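Malate Synthase (Haloferax volcanii, PDB 3OYZ) catalyses the magnesium-dependent Claisen condensation of acetyl-CoA with glyoxylate and the hydrolysis of the malyl-CoA intermediate to malate and CoA in the glyoxylate cycle. Local coordinates at residues F99-M102 and L103-T106; F136-I139 and V140-H144; A63-I66 and V67-I70. One frame throughout, in Å; residues are numbered along the deposited sequence.

Contact 1 of 3, residues F99-M102 and L103-T106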
# COMPACT_ATOMS: atom_id res chain seq x y z
N PHE A 99 9.15 -3.58 31.96
CA PHE A 99 9.94 -2.58 32.62
C PHE A 99 10.75 -3.18 33.82
O PHE A 99 11.89 -2.78 34.00
CB PHE A 99 8.94 -1.60 33.23
CG PHE A 99 9.57 -0.58 34.15
CD1 PHE A 99 10.61 0.20 33.74
CD2 PHE A 99 9.07 -0.42 35.44
CE1 PHE A 99 11.21 1.17 34.57
CE2 PHE A 99 9.62 0.54 36.30
CZ PHE A 99 10.69 1.35 35.86
N GLN A 100 10.15 -3.97 34.70
CA GLN A 100 10.97 -4.48 35.82
C GLN A 100 12.19 -5.28 35.37
O GLN A 100 13.28 -5.09 35.89
CB GLN A 100 10.16 -5.38 36.75
CG GLN A 100 8.84 -4.80 37.21
CD GLN A 100 8.00 -5.84 37.99
OE1 GLN A 100 7.09 -6.48 37.44
NE2 GLN A 100 8.30 -6.00 39.28
N HIS A 101 12.00 -6.11 34.35
CA HIS A 101 13.14 -6.82 33.73
C HIS A 101 14.16 -5.87 33.18
O HIS A 101 15.34 -6.17 33.40
CB HIS A 101 12.74 -7.95 32.76
CG HIS A 101 12.16 -9.16 33.44
ND1 HIS A 101 11.29 -10.05 32.85
CD2 HIS A 101 12.33 -9.62 34.71
CE1 HIS A 101 10.96 -11.02 33.69
NE2 HIS A 101 11.60 -10.78 34.82
N MET A 102 13.82 -4.73 32.56
CA MET A 102 14.86 -3.90 31.98
C MET A 102 15.61 -3.24 33.10
O MET A 102 16.81 -2.90 32.97
CB MET A 102 14.33 -2.67 31.16
CG MET A 102 13.61 -3.02 29.90
SD MET A 102 13.10 -1.61 28.80
CE MET A 102 14.29 -0.42 29.24
N LEU A 103 14.84 -2.92 34.14
CA LEU A 103 15.47 -2.26 35.27
C LEU A 103 16.57 -3.22 35.89
O LEU A 103 17.68 -2.78 36.18
CB LEU A 103 14.37 -1.94 36.26
CG LEU A 103 14.69 -1.06 37.48
CD1 LEU A 103 15.18 0.35 37.15
CD2 LEU A 103 13.48 -1.05 38.43
N ASP A 104 16.25 -4.49 36.11
CA ASP A 104 17.21 -5.53 36.61
C ASP A 104 18.41 -5.67 35.69
O ASP A 104 19.58 -5.55 36.13
CB ASP A 104 16.54 -6.91 36.67
CG ASP A 104 15.43 -6.99 37.68
OD1 ASP A 104 15.40 -6.11 38.57
OD2 ASP A 104 14.58 -7.92 37.59
N ILE A 105 18.14 -5.87 34.40
CA ILE A 105 19.20 -6.05 33.41
C ILE A 105 20.18 -4.90 33.38
O ILE A 105 21.38 -5.15 33.18
CB ILE A 105 18.64 -6.44 32.04
CG1 ILE A 105 17.94 -7.79 32.18
CG2 ILE A 105 19.70 -6.42 30.97
CD1 ILE A 105 16.96 -8.13 31.04
N THR A 106 19.75 -3.65 33.61
CA THR A 106 20.72 -2.55 33.43
C THR A 106 21.38 -2.13 34.73
O THR A 106 22.09 -1.13 34.78
CB THR A 106 20.00 -1.27 32.86
OG1 THR A 106 18.82 -1.11 33.65
CG2 THR A 106 19.52 -1.53 31.42

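Contact 2 of 3, residues F136-I139 and V140-H144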
# COMPACT_ATOMS: atom_id res chain seq x y z
N PHE A 136 9.41 4.47 30.39
CA PHE A 136 10.18 3.44 31.11
C PHE A 136 11.66 3.43 30.79
O PHE A 136 12.48 3.28 31.69
CB PHE A 136 9.55 2.08 30.90
CG PHE A 136 8.24 1.94 31.59
CD1 PHE A 136 8.13 2.28 32.94
CD2 PHE A 136 7.14 1.37 30.96
CE1 PHE A 136 6.92 2.06 33.63
CE2 PHE A 136 5.91 1.17 31.64
CZ PHE A 136 5.82 1.53 32.96
N PHE A 137 12.04 3.64 29.53
CA PHE A 137 13.45 3.73 29.19
C PHE A 137 14.07 4.90 29.95
O PHE A 137 15.21 4.80 30.50
CB PHE A 137 13.71 3.98 27.67
CG PHE A 137 13.67 2.79 26.80
CD1 PHE A 137 14.87 2.25 26.30
CD2 PHE A 137 12.46 2.16 26.51
CE1 PHE A 137 14.81 1.13 25.51
CE2 PHE A 137 12.38 1.05 25.73
CZ PHE A 137 13.58 0.53 25.19
N THR A 138 13.40 6.06 29.92
CA THR A 138 13.91 7.23 30.61
C THR A 138 14.07 6.95 32.14
O THR A 138 15.06 7.35 32.76
CB THR A 138 12.96 8.43 30.35
OG1 THR A 138 12.99 8.68 28.94
CG2 THR A 138 13.53 9.68 31.04
N ILE A 139 13.04 6.38 32.73
CA ILE A 139 13.15 6.04 34.18
C ILE A 139 14.34 5.08 34.47
O ILE A 139 15.12 5.39 35.37
CB ILE A 139 11.84 5.48 34.69
CG1 ILE A 139 10.85 6.67 34.89
CG2 ILE A 139 12.00 4.74 36.05
CD1 ILE A 139 9.41 6.17 34.94
N VAL A 140 14.47 3.98 33.74
CA VAL A 140 15.63 3.07 33.83
C VAL A 140 16.95 3.78 33.76
O VAL A 140 17.80 3.57 34.66
CB VAL A 140 15.54 1.95 32.78
CG1 VAL A 140 16.88 1.26 32.64
CG2 VAL A 140 14.38 1.04 33.10
N GLU A 141 17.19 4.58 32.71
CA GLU A 141 18.35 5.46 32.60
C GLU A 141 18.66 6.29 33.84
O GLU A 141 19.81 6.33 34.34
CB GLU A 141 18.35 6.35 31.35
CG GLU A 141 18.43 5.47 30.09
CD GLU A 141 18.06 6.24 28.80
OE1 GLU A 141 17.36 7.29 28.87
OE2 GLU A 141 18.42 5.76 27.70
N HIS A 142 17.65 7.00 34.30
CA HIS A 142 17.85 7.87 35.46
C HIS A 142 18.09 7.03 36.73
O HIS A 142 18.93 7.40 37.54
CB HIS A 142 16.69 8.84 35.66
CG HIS A 142 16.77 10.04 34.74
ND1 HIS A 142 17.27 11.25 35.14
CD2 HIS A 142 16.56 10.14 33.40
CE1 HIS A 142 17.27 12.09 34.11
NE2 HIS A 142 16.85 11.43 33.04
N GLU A 143 17.39 5.93 36.91
CA GLU A 143 17.51 5.11 38.11
C GLU A 143 18.95 4.54 38.18
O GLU A 143 19.45 4.31 39.27
CB GLU A 143 16.51 3.96 38.16
CG GLU A 143 15.11 4.43 38.51
CD GLU A 143 15.07 5.15 39.87
OE1 GLU A 143 15.56 4.51 40.84
OE2 GLU A 143 14.60 6.32 39.98
N HIS A 144 19.66 4.41 37.06
CA HIS A 144 20.89 3.61 37.07
C HIS A 144 22.04 4.48 36.64
O HIS A 144 23.09 3.96 36.27
CB HIS A 144 20.79 2.37 36.17
CG HIS A 144 20.04 1.24 36.80
ND1 HIS A 144 20.03 1.06 38.16
CD2 HIS A 144 19.31 0.23 36.28
CE1 HIS A 144 19.27 0.01 38.46
NE2 HIS A 144 18.84 -0.52 37.34
O HOH W 1 14.28 7.30 37.47

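Contact 3 of 3, residues A63-I66 and V67-I70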
# COMPACT_ATOMS: atom_id res chain seq x y z
N ALA A 63 15.67 -13.66 32.24
CA ALA A 63 16.28 -12.35 32.39
C ALA A 63 17.57 -12.37 33.22
O ALA A 63 18.45 -11.52 33.05
CB ALA A 63 15.27 -11.41 33.07
N GLU A 64 17.61 -13.30 34.18
CA GLU A 64 18.92 -13.60 34.86
C GLU A 64 19.96 -14.11 33.88
O GLU A 64 21.07 -13.57 33.84
CB GLU A 64 18.75 -14.52 36.08
CG GLU A 64 18.16 -13.70 37.22
CD GLU A 64 17.39 -14.56 38.22
OE1 GLU A 64 17.27 -15.80 38.00
OE2 GLU A 64 16.87 -13.99 39.22
N ASN A 65 19.54 -15.01 32.99
CA ASN A 65 20.47 -15.55 32.00
C ASN A 65 21.02 -14.45 31.14
O ASN A 65 22.22 -14.43 30.84
CB ASN A 65 19.83 -16.63 31.13
CG ASN A 65 19.66 -17.91 31.89
OD1 ASN A 65 20.14 -17.95 33.00
ND2 ASN A 65 18.87 -18.86 31.41
N ILE A 66 20.13 -13.52 30.75
CA ILE A 66 20.59 -12.36 30.00
C ILE A 66 21.66 -11.59 30.73
O ILE A 66 22.67 -11.18 30.16
CB ILE A 66 19.38 -11.34 29.67
CG1 ILE A 66 18.52 -11.95 28.58
CG2 ILE A 66 19.97 -10.02 29.21
CD1 ILE A 66 17.04 -11.28 28.41
N VAL A 67 21.42 -11.27 31.99
CA VAL A 67 22.47 -10.54 32.73
C VAL A 67 23.80 -11.33 32.81
O VAL A 67 24.89 -10.81 32.55
CB VAL A 67 22.06 -10.19 34.17
CG1 VAL A 67 23.28 -9.60 34.95
CG2 VAL A 67 20.94 -9.19 34.22
N GLU A 68 23.68 -12.62 33.11
CA GLU A 68 24.87 -13.50 33.26
C GLU A 68 25.69 -13.66 31.99
O GLU A 68 26.91 -13.38 32.00
CB GLU A 68 24.35 -14.86 33.75
CG GLU A 68 25.36 -15.82 34.40
CD GLU A 68 24.89 -17.26 34.36
OE1 GLU A 68 23.72 -17.61 34.65
OE2 GLU A 68 25.72 -18.12 34.01
N VAL A 69 25.05 -14.04 30.87
CA VAL A 69 25.78 -14.15 29.61
C VAL A 69 26.38 -12.87 29.09
O VAL A 69 27.55 -12.85 28.64
CB VAL A 69 24.97 -14.81 28.50
CG1 VAL A 69 25.77 -14.77 27.20
CG2 VAL A 69 24.49 -16.21 28.95
N ILE A 70 25.63 -11.77 29.12
CA ILE A 70 26.18 -10.55 28.53
C ILE A 70 27.30 -9.99 29.43
O ILE A 70 28.25 -9.33 28.97
CB ILE A 70 25.04 -9.43 28.37
CG1 ILE A 70 24.01 -9.92 27.34
CG2 ILE A 70 25.66 -8.13 27.92
CD1 ILE A 70 22.95 -8.87 26.94

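Contact 1 of 3, residues F99-M102 and L103-T106
The touch of T106 on M102 is a local contact in the last turn of helix 92-105, a helix on the outside of the TIM barrel. Three regular i to i+4 bonds lead up to it, from L103 N to F99 O, D104 N to Q100 O and I105 N to H101 O. M102 O is gripped twice. It takes T106 N at 3.1 Å, with a bent N-H...O angle of 139°, and T106 OG1 at 2.8 Å. OG1 lies between the backbone N and the carbonyl carbon (chi1 46°), which brings the hydroxyl back over the last turn. A valine here would probably leave M102 O with the bent backbone bond alone and the new side chain without a polar tie to the last turn. On another side, the D104 and H101 side chains lie obliquely to each other. D104 OD2 sits at the edge of the H101 ring, 4.0 Å from CD2, with the two planes 55° apart. F99 CZ reaches L103 CD2 at 4.5 Å, a loose apolar touch. M102, I105 and T106 meet F119 of strand 118-121, F99 stacks on F136 of helix 127-143, and H101 and I105 face helix 59-73.

Contact 2 of 3, residues F136-I139 and V140-H144
The last two turns of helix 127-143 carry this contact, where F136 to I139 meet V140 to E143 just before the chain leaves helical geometry at H144. Backbone N-H groups of V140, E141, H142 and E143 bond to the carbonyls of F136, F137, T138 and I139. The bond from E143 N to I139 O is 2.8 Å. A water also donates to I139 O, at 3.0 Å, and to E143 OE2, at 2.7 Å. It thus bridges the helix backbone to the carboxylate. The E143 chain bends at chi2 (-58°), which brings OE2 to the water. E143 CG packs alongside I139 CG2 at 4.0 Å.

This helix is the crossover of a beta-alpha-beta unit between strands 118-121 and 152-157, the repeating element of a TIM barrel. T138 and H142 lie side by side on it. T138 CG2 meets H142 CD2 at 3.9 Å. T138 O sits at the edge of the H142 ring, in its plane, 3.2 Å from CD2. The hydroxyl of T138 turns to D134 O and to R182 and N179, while H142 NE2 bonds to E148. E141 CG passes 3.3 Å from F137 O, and its chain then runs out extended. The E141 carboxylate is buried: OE2 takes L151 N and a salt bridge from R182, and OE1 takes G149 N. The bonds to G149 and L151 tie the end of the helix to the chain leading into strand 152-157; R182 lies just before strand 183-188. The F137 ring packs on F119 and I121 of strand 118-121.

Contact 3 of 3, residues A63-I66 and V67-I70
A63 to I66 and V67 to I70 are successive turns in the middle of helix 59-73, and four i to i+4 backbone bonds join them. The inner two are short and straight, E68 N to E64 O and V69 N to N65 O, each 2.9 Å. The outer two are longer. V67 N lies above the carbonyl plane of A63 O, 36° out of it, and I70 N reaches I66 O at 3.2 Å. The side chains that meet are few. I66 and I70 lie side by side and point the same way. I66 CG2 is anti to the backbone N, with CG1 beside that N (chi1 -74°); this lays CG2 along the helix, 3.9 Å from I70 CD1. I70 CG1 rests 3.4 Å from I66 O. V69 CG2 covers N65 O at the same distance. N65 and E68 also run alongside each other, with amide and carboxylate planes 83° apart. N65 OD1 stays 4.0 Å from E68 OE1, and each group has its bonding partners outside the turn. N65 ND2 binds S27 OG and T19 O, and E68 OE2 forms a salt bridge with R32. V69 packs on L31 and A35 of helix 29-36, while A63, I66 and V67 touch helix 92-105. The helix is the crossover between strands 45-49 and 80-81, a beta-alpha-beta unit of the TIM barrel with helices packed on both flanks.

How the contacts relate
The three contacts are turns of three successive helices outside the barrel. Contact 1 is the middle one and touches both others; the nearest atoms of contacts 2 and 3 are about 9 Å apart. Contact 3 is the most buried, and mostly aliphatic side chains, with the H101 ring against A63, make up its junction with contact 1. Contacts 1 and 2 are partly buried and hold helix ends. Their junction mixes aromatic packing with a probable hydrogen bond from H144 NE2 to L103 O. Polar chemistry also differs: a threonine hydroxyl closes contact 1, a water and a buried carboxylate serve contact 2, and N65 and E68 of contact 3 find partners in T19, S27 and R32.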